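PDB 6ZD1: telomerase reverse transcriptase from Candida tropicalis MYA-3404, which probably extends telomeres by copying a template within the telomerase RNA, adding short DNA repeats to chromosome ends as a reverse transcriptase. Local coordinates for residues 304-315 with 489-500. Numbering follows the deposited sequence.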
loop_
_atom_site.group_PDB
_atom_site.type_symbol
_atom_site.label_atom_id
_atom_site.label_comp_id
_atom_site.label_asym_id
_atom_site.label_seq_id
_atom_site.Cartn_x
_atom_site.Cartn_y
_atom_site.Cartn_z
ATOM N N SER A 304 11.070 0.283 -23.817
ATOM C CA SER A 304 10.679 1.621 -23.394
ATOM C C SER A 304 9.731 1.591 -22.202
ATOM O O SER A 304 9.666 2.568 -21.449
ATOM C CB SER A 304 10.036 2.371 -24.563
ATOM O OG SER A 304 10.917 2.436 -25.674
ATOM N N SER A 305 9.014 0.487 -21.998
ATOM C CA SER A 305 8.123 0.354 -20.852
ATOM C C SER A 305 8.941 -0.027 -19.622
ATOM O O SER A 305 9.522 -1.115 -19.567
ATOM C CB SER A 305 7.038 -0.684 -21.135
ATOM O OG SER A 305 6.200 -0.271 -22.202
ATOM N N VAL A 306 8.977 0.865 -18.637
ATOM C CA VAL A 306 9.845 0.739 -17.471
ATOM C C VAL A 306 8.996 0.411 -16.249
ATOM O O VAL A 306 7.885 0.931 -16.094
ATOM C CB VAL A 306 10.663 2.029 -17.267
ATOM C CG1 VAL A 306 11.072 2.192 -15.827
ATOM C CG2 VAL A 306 11.891 2.016 -18.161
ATOM N N ASN A 307 9.528 -0.442 -15.373
ATOM C CA ASN A 307 8.741 -1.002 -14.285
ATOM C C ASN A 307 8.857 -0.238 -12.969
ATOM O O ASN A 307 8.069 -0.503 -12.057
ATOM C CB ASN A 307 9.136 -2.465 -14.058
ATOM C CG ASN A 307 8.831 -3.341 -15.260
ATOM O OD1 ASN A 307 7.886 -3.083 -16.008
ATOM N ND2 ASN A 307 9.630 -4.383 -15.451
ATOM N N SER A 308 9.789 0.704 -12.836
ATOM C CA SER A 308 9.970 1.375 -11.552
ATOM C C SER A 308 10.634 2.730 -11.765
ATOM O O SER A 308 11.133 3.039 -12.850
ATOM C CB SER A 308 10.794 0.511 -10.591
ATOM O OG SER A 308 12.107 0.301 -11.082
ATOM N N THR A 309 10.634 3.542 -10.702
ATOM C CA THR A 309 11.207 4.883 -10.788
ATOM C C THR A 309 12.726 4.836 -10.927
ATOM O O THR A 309 13.304 5.537 -11.767
ATOM C CB THR A 309 10.808 5.714 -9.568
ATOM O OG1 THR A 309 9.458 6.171 -9.723
ATOM C CG2 THR A 309 11.728 6.917 -9.413
ATOM N N ASN A 310 13.394 4.026 -10.101
ATOM C CA ASN A 310 14.846 3.923 -10.203
ATOM C C ASN A 310 15.270 3.454 -11.587
ATOM O O ASN A 310 16.343 3.836 -12.068
ATOM C CB ASN A 310 15.398 2.978 -9.137
ATOM C CG ASN A 310 15.139 3.470 -7.729
ATOM O OD1 ASN A 310 14.329 4.370 -7.511
ATOM N ND2 ASN A 310 15.823 2.874 -6.760
ATOM N N GLU A 311 14.444 2.636 -12.246
ATOM C CA GLU A 311 14.777 2.228 -13.605
ATOM C C GLU A 311 14.671 3.400 -14.571
ATOM O O GLU A 311 15.447 3.482 -15.530
ATOM C CB GLU A 311 13.883 1.071 -14.057
ATOM C CG GLU A 311 14.613 0.054 -14.931
ATOM C CD GLU A 311 13.680 -0.847 -15.721
ATOM O OE1 GLU A 311 13.685 -0.754 -16.968
ATOM O OE2 GLU A 311 12.947 -1.648 -15.101
ATOM N N VAL A 312 13.735 4.322 -14.325
ATOM C CA VAL A 312 13.662 5.542 -15.126
ATOM C C VAL A 312 14.956 6.334 -14.989
ATOM O O VAL A 312 15.545 6.776 -15.982
ATOM C CB VAL A 312 12.439 6.384 -14.713
ATOM C CG1 VAL A 312 12.541 7.797 -15.266
ATOM C CG2 VAL A 312 11.151 5.716 -15.174
ATOM N N ALA A 313 15.441 6.481 -13.754
ATOM C CA ALA A 313 16.668 7.231 -13.518
ATOM C C ALA A 313 17.864 6.557 -14.174
ATOM O O ALA A 313 18.685 7.219 -14.819
ATOM C CB ALA A 313 16.897 7.388 -12.016
ATOM N N ASP A 314 17.973 5.234 -14.029
ATOM C CA ASP A 314 19.110 4.511 -14.584
ATOM C C ASP A 314 19.102 4.539 -16.105
ATOM O O ASP A 314 20.162 4.643 -16.734
ATOM C CB ASP A 314 19.117 3.073 -14.071
ATOM C CG ASP A 314 19.796 2.943 -12.724
ATOM O OD1 ASP A 314 21.025 2.721 -12.695
ATOM O OD2 ASP A 314 19.105 3.086 -11.693
ATOM N N ARG A 315 17.922 4.430 -16.720
ATOM C CA ARG A 315 17.869 4.483 -18.177
ATOM C C ARG A 315 18.257 5.864 -18.698
ATOM O O ARG A 315 18.828 5.974 -19.789
ATOM C CB ARG A 315 16.474 4.083 -18.666
ATOM C CG ARG A 315 16.103 2.631 -18.371
ATOM C CD ARG A 315 16.531 1.669 -19.476
ATOM N NE ARG A 315 15.496 1.508 -20.495
ATOM C CZ ARG A 315 15.573 2.003 -21.726
ATOM N NH1 ARG A 315 16.647 2.687 -22.102
ATOM N NH2 ARG A 315 14.581 1.810 -22.585
ATOM N N TRP A 489 13.162 3.031 -32.377
ATOM C CA TRP A 489 14.023 1.945 -31.927
ATOM C C TRP A 489 14.940 1.417 -33.027
ATOM O O TRP A 489 15.395 0.269 -32.960
ATOM C CB TRP A 489 13.169 0.819 -31.342
ATOM C CG TRP A 489 12.088 1.325 -30.428
ATOM C CD1 TRP A 489 12.253 2.037 -29.273
ATOM C CD2 TRP A 489 10.675 1.158 -30.593
ATOM N NE1 TRP A 489 11.031 2.323 -28.711
ATOM C CE2 TRP A 489 10.047 1.793 -29.503
ATOM C CE3 TRP A 489 9.881 0.531 -31.559
ATOM C CZ2 TRP A 489 8.663 1.820 -29.352
ATOM C CZ3 TRP A 489 8.509 0.555 -31.403
ATOM C CH2 TRP A 489 7.914 1.197 -30.311
ATOM N N GLU A 490 15.209 2.227 -34.047
ATOM C CA GLU A 490 16.326 2.002 -34.953
ATOM C C GLU A 490 17.365 3.107 -34.844
ATOM O O GLU A 490 18.421 3.021 -35.482
ATOM C CB GLU A 490 15.839 1.879 -36.402
ATOM C CG GLU A 490 15.101 0.581 -36.703
ATOM C CD GLU A 490 13.700 0.557 -36.125
ATOM O OE1 GLU A 490 13.007 1.592 -36.203
ATOM O OE2 GLU A 490 13.296 -0.493 -35.582
ATOM N N ALA A 491 17.086 4.142 -34.055
ATOM C CA ALA A 491 17.997 5.249 -33.786
ATOM C C ALA A 491 18.034 5.547 -32.289
ATOM O O ALA A 491 17.961 6.698 -31.854
ATOM C CB ALA A 491 17.601 6.489 -34.583
ATOM N N THR A 492 18.147 4.486 -31.478
ATOM C CA THR A 492 18.177 4.624 -30.023
ATOM C C THR A 492 19.334 5.494 -29.542
ATOM O O THR A 492 19.274 6.034 -28.431
ATOM C CB THR A 492 18.266 3.238 -29.372
ATOM O OG1 THR A 492 17.312 2.362 -29.982
ATOM C CG2 THR A 492 17.986 3.312 -27.872
ATOM N N GLU A 493 20.377 5.651 -30.357
ATOM C CA GLU A 493 21.525 6.468 -29.989
ATOM C C GLU A 493 21.178 7.940 -29.803
ATOM O O GLU A 493 21.985 8.678 -29.230
ATOM C CB GLU A 493 22.615 6.333 -31.053
ATOM C CG GLU A 493 23.121 4.916 -31.255
ATOM C CD GLU A 493 24.210 4.842 -32.303
ATOM O OE1 GLU A 493 24.362 5.816 -33.072
ATOM O OE2 GLU A 493 24.915 3.812 -32.357
ATOM N N ASP A 494 20.008 8.385 -30.268
ATOM C CA ASP A 494 19.669 9.800 -30.297
ATOM C C ASP A 494 18.408 10.167 -29.529
ATOM O O ASP A 494 18.189 11.360 -29.289
ATOM C CB ASP A 494 19.505 10.279 -31.750
ATOM C CG ASP A 494 20.836 10.556 -32.426
ATOM O OD1 ASP A 494 21.400 11.650 -32.211
ATOM O OD2 ASP A 494 21.326 9.672 -33.161
ATOM N N ASN A 495 17.571 9.202 -29.154
ATOM C CA ASN A 495 16.331 9.512 -28.459
ATOM C C ASN A 495 15.969 8.371 -27.520
ATOM O O ASN A 495 16.362 7.221 -27.732
ATOM C CB ASN A 495 15.191 9.787 -29.443
ATOM C CG ASN A 495 15.216 8.860 -30.630
ATOM O OD1 ASN A 495 15.653 9.237 -31.716
ATOM N ND2 ASN A 495 14.753 7.632 -30.431
ATOM N N LEU A 496 15.218 8.711 -26.473
ATOM C CA LEU A 496 14.884 7.778 -25.406
ATOM C C LEU A 496 13.460 8.027 -24.932
ATOM O O LEU A 496 13.117 9.153 -24.564
ATOM C CB LEU A 496 15.857 7.926 -24.233
ATOM C CG LEU A 496 15.448 7.215 -22.944
ATOM C CD1 LEU A 496 15.571 5.713 -23.117
ATOM C CD2 LEU A 496 16.274 7.705 -21.761
ATOM N N LEU A 497 12.637 6.980 -24.945
ATOM C CA LEU A 497 11.274 7.024 -24.431
ATOM C C LEU A 497 11.138 6.061 -23.262
ATOM O O LEU A 497 11.596 4.916 -23.333
ATOM C CB LEU A 497 10.254 6.667 -25.520
ATOM C CG LEU A 497 8.773 6.682 -25.128
ATOM C CD1 LEU A 497 8.309 8.100 -24.821
ATOM C CD2 LEU A 497 7.909 6.050 -26.212
ATOM N N LEU A 498 10.491 6.524 -22.193
ATOM C CA LEU A 498 10.304 5.753 -20.972
ATOM C C LEU A 498 8.853 5.864 -20.526
ATOM O O LEU A 498 8.217 6.911 -20.706
ATOM C CB LEU A 498 11.225 6.233 -19.851
ATOM C CG LEU A 498 12.730 6.113 -20.074
ATOM C CD1 LEU A 498 13.454 6.667 -18.866
ATOM C CD2 LEU A 498 13.110 4.665 -20.316
ATOM N N ARG A 499 8.328 4.771 -19.967
ATOM C CA ARG A 499 6.952 4.713 -19.498
ATOM C C ARG A 499 6.928 4.220 -18.060
ATOM O O ARG A 499 7.553 3.209 -17.731
ATOM C CB ARG A 499 6.086 3.821 -20.398
ATOM C CG ARG A 499 4.608 3.858 -20.042
ATOM C CD ARG A 499 3.774 2.974 -20.957
ATOM N NE ARG A 499 4.063 1.558 -20.756
ATOM C CZ ARG A 499 3.573 0.834 -19.756
ATOM N NH1 ARG A 499 2.774 1.396 -18.858
ATOM N NH2 ARG A 499 3.889 -0.449 -19.651
ATOM N N LEU A 500 6.168 4.941 -17.229
ATOM C CA LEU A 500 5.974 4.612 -15.792
ATOM C C LEU A 500 4.473 4.682 -15.489
ATOM O O LEU A 500 3.969 5.804 -15.276
ATOM C CB LEU A 500 6.758 5.614 -14.940
ATOM C CG LEU A 500 6.957 5.218 -13.477
ATOM C CD1 LEU A 500 6.922 3.706 -13.316
ATOM C CD2 LEU A 500 8.261 5.781 -12.935
#
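Ser305 and Arg499 form a single parallel bridge, in which Val306 N donates a 2.9 Å hydrogen bond to Arg499 O and Arg499 N a weak one of 3.0 Å to Ser304 O. The helix segment 309-315 then runs back antiparallel to the strand segment 495-500 (171°), their axes 9.1 Å apart. Ser304 O also receives a CA-H...O contact from Leu498. The Ser304 hydroxyl accepts a hydrogen bond from the indole of Trp489, NE1 to OG 3.0 Å, tilted out of the ring plane. Beside the bridge, Ser305 OG takes the NE hydrogen of Arg499 (3.2 Å) at the guanidinium edge, nearly in its plane. The arginine stem stays extended, CG anti to the backbone N, until a bend at chi3 (68°) turns the group to this hydroxyl; NH2 forms a salt bridge with Asp474 on helix 469-484. Strand 495-500 is an edge strand of the antiparallel palm sheet, paired with 503-508; the two form the hairpin of motif C, whose tip in reverse transcriptases carries the catalytic aspartate pair. Leu496, Leu498 and Leu500 meet the helix. Leu498 splits its methyls: CD1 lies against CG1 of Val312, whereas CD2 reaches Val306 CG2 at 3.6 Å and the CB of Arg315. That same CD2 sits over one face of the Arg315 guanidinium, toward its rim. Bends at chi2 and chi3, both close to -90°, curl the Arg315 chain over Leu498, and NH1 comes 3.4 Å from Leu496 CD1; NH2 hydrogen-bonds Arg303 O. Near the helix start, Leu500 CD2 touches Thr309 OG1 and lies 3.7 Å from Val312 CG2, while the hydroxyl of Ser308, at the N-cap position, hydrogen-bonds Glu614.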